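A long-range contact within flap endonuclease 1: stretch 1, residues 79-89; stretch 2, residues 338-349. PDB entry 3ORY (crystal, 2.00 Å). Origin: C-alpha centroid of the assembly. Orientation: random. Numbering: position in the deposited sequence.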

# COMPACT_ATOMS: atom_id res chain seq x y z
N THR A 79 -6.14 -4.56 -11.06
CA THR A 79 -5.52 -5.87 -11.30
C THR A 79 -5.57 -6.24 -12.78
O THR A 79 -4.60 -6.77 -13.32
CB THR A 79 -6.13 -6.99 -10.44
OG1 THR A 79 -6.00 -6.64 -9.05
CG2 THR A 79 -5.42 -8.32 -10.68
N ILE A 80 -6.71 -5.96 -13.42
CA ILE A 80 -6.86 -6.13 -14.87
C ILE A 80 -5.78 -5.35 -15.61
O ILE A 80 -5.10 -5.90 -16.48
CB ILE A 80 -8.26 -5.73 -15.37
CG1 ILE A 80 -9.30 -6.73 -14.86
CG2 ILE A 80 -8.32 -5.70 -16.92
CD1 ILE A 80 -10.72 -6.38 -15.23
N ASN A 81 -5.61 -4.07 -15.26
CA ASN A 81 -4.60 -3.21 -15.90
C ASN A 81 -3.20 -3.74 -15.75
O ASN A 81 -2.40 -3.69 -16.69
CB ASN A 81 -4.63 -1.81 -15.31
CG ASN A 81 -5.82 -1.01 -15.75
OD1 ASN A 81 -6.23 -1.03 -16.94
ND2 ASN A 81 -6.38 -0.26 -14.81
N ILE A 82 -2.90 -4.24 -14.56
CA ILE A 82 -1.59 -4.79 -14.23
C ILE A 82 -1.30 -6.01 -15.10
O ILE A 82 -0.24 -6.12 -15.71
CB ILE A 82 -1.52 -5.11 -12.71
CG1 ILE A 82 -1.39 -3.80 -11.92
CG2 ILE A 82 -0.36 -6.02 -12.38
CD1 ILE A 82 -1.51 -3.99 -10.41
N VAL A 83 -2.27 -6.92 -15.18
CA VAL A 83 -2.20 -8.08 -16.07
C VAL A 83 -2.08 -7.68 -17.56
O VAL A 83 -1.27 -8.28 -18.28
CB VAL A 83 -3.40 -9.04 -15.84
CG1 VAL A 83 -3.47 -10.10 -16.93
CG2 VAL A 83 -3.29 -9.70 -14.45
N GLU A 84 -2.84 -6.68 -17.99
CA GLU A 84 -2.78 -6.17 -19.38
C GLU A 84 -1.41 -5.59 -19.73
O GLU A 84 -1.01 -5.57 -20.90
CB GLU A 84 -3.88 -5.13 -19.64
CG GLU A 84 -5.27 -5.75 -19.85
CD GLU A 84 -6.41 -4.74 -19.83
OE1 GLU A 84 -6.18 -3.57 -19.48
OE2 GLU A 84 -7.55 -5.13 -20.15
N ALA A 85 -0.71 -5.10 -18.71
CA ALA A 85 0.66 -4.63 -18.87
C ALA A 85 1.68 -5.77 -18.91
O ALA A 85 2.87 -5.53 -19.13
CB ALA A 85 1.00 -3.65 -17.77
N GLY A 86 1.23 -7.01 -18.68
CA GLY A 86 2.12 -8.18 -18.71
C GLY A 86 2.73 -8.54 -17.36
O GLY A 86 3.55 -9.47 -17.27
N ILE A 87 2.35 -7.81 -16.32
CA ILE A 87 2.81 -8.10 -14.95
C ILE A 87 2.06 -9.31 -14.40
O ILE A 87 0.87 -9.48 -14.64
CB ILE A 87 2.66 -6.86 -14.03
CG1 ILE A 87 3.62 -5.74 -14.46
CG2 ILE A 87 2.92 -7.23 -12.57
CD1 ILE A 87 3.20 -4.35 -14.00
N LYS A 88 2.77 -10.17 -13.68
CA LYS A 88 2.16 -11.32 -13.02
C LYS A 88 1.97 -11.00 -11.54
O LYS A 88 2.89 -11.14 -10.75
CB LYS A 88 3.02 -12.57 -13.23
CG LYS A 88 3.19 -12.93 -14.72
CD LYS A 88 3.97 -14.22 -14.91
CE LYS A 88 3.95 -14.62 -16.38
NZ LYS A 88 5.00 -15.62 -16.68
N PRO A 89 0.75 -10.54 -11.17
CA PRO A 89 0.58 -10.11 -9.79
C PRO A 89 0.20 -11.23 -8.83
O PRO A 89 -0.49 -12.18 -9.21
CB PRO A 89 -0.56 -9.09 -9.90
CG PRO A 89 -1.42 -9.60 -11.04
CD PRO A 89 -0.50 -10.43 -11.94
N GLU A 338 -14.13 -9.49 -20.76
CA GLU A 338 -13.76 -9.82 -22.14
C GLU A 338 -12.28 -9.52 -22.39
O GLU A 338 -11.53 -10.38 -22.85
CB GLU A 338 -14.59 -9.03 -23.14
CG GLU A 338 -16.07 -9.36 -23.18
CD GLU A 338 -16.82 -8.45 -24.14
OE1 GLU A 338 -16.16 -7.75 -24.94
OE2 GLU A 338 -18.06 -8.42 -24.09
N ARG A 339 -11.87 -8.29 -22.07
CA ARG A 339 -10.48 -7.88 -22.24
C ARG A 339 -9.54 -8.64 -21.30
O ARG A 339 -8.46 -9.06 -21.71
CB ARG A 339 -10.34 -6.37 -22.05
CG ARG A 339 -10.76 -5.57 -23.26
CD ARG A 339 -11.27 -4.19 -22.88
NE ARG A 339 -12.02 -3.58 -23.99
CZ ARG A 339 -12.75 -2.47 -23.89
NH1 ARG A 339 -13.39 -2.00 -24.95
NH2 ARG A 339 -12.85 -1.84 -22.72
N TYR A 340 -9.98 -8.82 -20.06
CA TYR A 340 -9.14 -9.47 -19.06
C TYR A 340 -8.82 -10.92 -19.41
O TYR A 340 -7.66 -11.33 -19.29
CB TYR A 340 -9.77 -9.39 -17.66
CG TYR A 340 -9.05 -10.19 -16.59
CD1 TYR A 340 -7.72 -9.91 -16.25
CD2 TYR A 340 -9.71 -11.21 -15.91
CE1 TYR A 340 -7.05 -10.65 -15.25
CE2 TYR A 340 -9.06 -11.95 -14.90
CZ TYR A 340 -7.73 -11.66 -14.59
OH TYR A 340 -7.10 -12.41 -13.61
N VAL A 341 -9.81 -11.69 -19.84
CA VAL A 341 -9.57 -13.10 -20.18
C VAL A 341 -8.58 -13.25 -21.35
O VAL A 341 -7.72 -14.13 -21.34
CB VAL A 341 -10.86 -13.94 -20.40
CG1 VAL A 341 -11.70 -13.99 -19.11
CG2 VAL A 341 -11.70 -13.42 -21.57
N LYS A 342 -8.69 -12.35 -22.33
CA LYS A 342 -7.76 -12.35 -23.46
C LYS A 342 -6.33 -12.04 -23.00
O LYS A 342 -5.40 -12.78 -23.32
CB LYS A 342 -8.21 -11.38 -24.55
CG LYS A 342 -9.53 -11.77 -25.25
CD LYS A 342 -9.40 -12.98 -26.21
CE LYS A 342 -9.65 -14.33 -25.51
NZ LYS A 342 -11.04 -14.47 -24.96
N ALA A 343 -6.19 -10.98 -22.22
CA ALA A 343 -4.87 -10.58 -21.72
C ALA A 343 -4.28 -11.65 -20.79
O ALA A 343 -3.07 -11.87 -20.80
CB ALA A 343 -4.95 -9.22 -21.04
N PHE A 344 -5.14 -12.31 -20.01
CA PHE A 344 -4.70 -13.40 -19.11
C PHE A 344 -4.09 -14.55 -19.90
O PHE A 344 -3.02 -15.04 -19.57
CB PHE A 344 -5.88 -13.91 -18.27
CG PHE A 344 -5.47 -14.83 -17.15
CD1 PHE A 344 -5.35 -14.35 -15.85
CD2 PHE A 344 -5.21 -16.18 -17.39
CE1 PHE A 344 -4.98 -15.20 -14.80
CE2 PHE A 344 -4.83 -17.03 -16.35
CZ PHE A 344 -4.71 -16.54 -15.06
N LYS A 345 -4.81 -14.98 -20.94
CA LYS A 345 -4.38 -16.05 -21.83
C LYS A 345 -3.03 -15.72 -22.50
O LYS A 345 -2.16 -16.58 -22.60
CB LYS A 345 -5.48 -16.31 -22.86
CG LYS A 345 -5.30 -17.49 -23.82
CD LYS A 345 -6.56 -17.67 -24.67
CE LYS A 345 -6.25 -18.10 -26.11
NZ LYS A 345 -6.17 -19.58 -26.28
N GLU A 346 -2.87 -14.47 -22.93
CA GLU A 346 -1.67 -14.02 -23.64
C GLU A 346 -0.46 -13.78 -22.72
O GLU A 346 0.66 -14.19 -23.05
CB GLU A 346 -1.96 -12.76 -24.46
CG GLU A 346 -2.83 -12.99 -25.71
CD GLU A 346 -3.54 -11.72 -26.21
OE1 GLU A 346 -3.57 -10.71 -25.48
OE2 GLU A 346 -4.07 -11.75 -27.35
N ASN A 347 -0.70 -13.13 -21.58
CA ASN A 347 0.39 -12.66 -20.71
C ASN A 347 0.77 -13.61 -19.57
O ASN A 347 1.90 -13.58 -19.09
CB ASN A 347 0.07 -11.27 -20.14
CG ASN A 347 0.02 -10.19 -21.21
OD1 ASN A 347 0.43 -10.41 -22.36
ND2 ASN A 347 -0.46 -9.02 -20.84
N ILE A 348 -0.18 -14.43 -19.14
CA ILE A 348 0.06 -15.35 -18.03
C ILE A 348 0.17 -16.80 -18.52
O ILE A 348 1.04 -17.54 -18.06
CB ILE A 348 -0.98 -15.15 -16.90
CG1 ILE A 348 -0.72 -13.79 -16.22
CG2 ILE A 348 -0.91 -16.27 -15.88
CD1 ILE A 348 -1.87 -13.24 -15.42
N ARG A 349 -0.70 -17.18 -19.46
CA ARG A 349 -0.54 -18.39 -20.29
C ARG A 349 -1.88 -19.03 -20.64
O ARG A 349 -2.71 -19.25 -19.76
CB ARG A 349 0.38 -19.42 -19.63
CG ARG A 349 1.30 -20.14 -20.58
CD ARG A 349 2.42 -20.83 -19.81
NE ARG A 349 3.00 -21.93 -20.57
CZ ARG A 349 2.56 -23.19 -20.52
NH1 ARG A 349 1.54 -23.53 -19.74
NH2 ARG A 349 3.15 -24.12 -21.26
O HOH W 1 3.55 -11.76 -18.59

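Residues 338-347 belong to a helix that begins earlier in the chain and packs beside helix 79-84, the axes approaching to 9.2 Å and running in similar directions at 37° to each other. Together the two stretches bury 539 Å². Along stretch 2 the contact begins at Arg339, whose CA-to-CB bond points toward stretch 1 although its guanidinium leads away; its CB lies 3.6 Å from Glu84 OE2, a contact made by the aliphatic base of the side chain.

Tyr340, buried and with chi1 in the t well, supplies a broad apolar surface. Its CD1 is 3.8 Å from Ile80 CG1, and Val83 CG2 approaches CE1 at 4.0 Å, at the ring edge and near its plane. The hydroxyl is hydrogen-bonded elsewhere in the structure, so it is satisfied despite the burial of the residue.

One turn later, Ala343 points toward stretch 1. Its small side chain accompanies a close backbone approach, 5.4 Å between Ala343 CA and Glu84 CA, and its CB meets Glu84 CG at 3.7 Å. Phe344 contributes mainly backbone, with its CA 4.1 Å from Val83 CG1.

Asn347 provides a direct hydrogen bond across the contact: ND2 donates to Val83 O at 2.8 Å with a nearly straight angle of 168°. Val83 O also accepts from Gly86 N (2.8 Å) in the Schellman motif that ends the first helix, so the amide side chain reaches directly into this turn. Gly86 has positive phi, where a CB would jam against the preceding carbonyl. A water reinforces the junction, donating to Gly86 O (2.6 Å) and Asn347 O (2.5 Å), while Lys88 CE lies 3.6 Å from Asn347 O.

Ile348 closes the apolar contact: its CA-to-CB bond points sideways, but with chi1 m and chi2 t its end comes nearer, CD1 lying 3.8 Å from Val83 CG1.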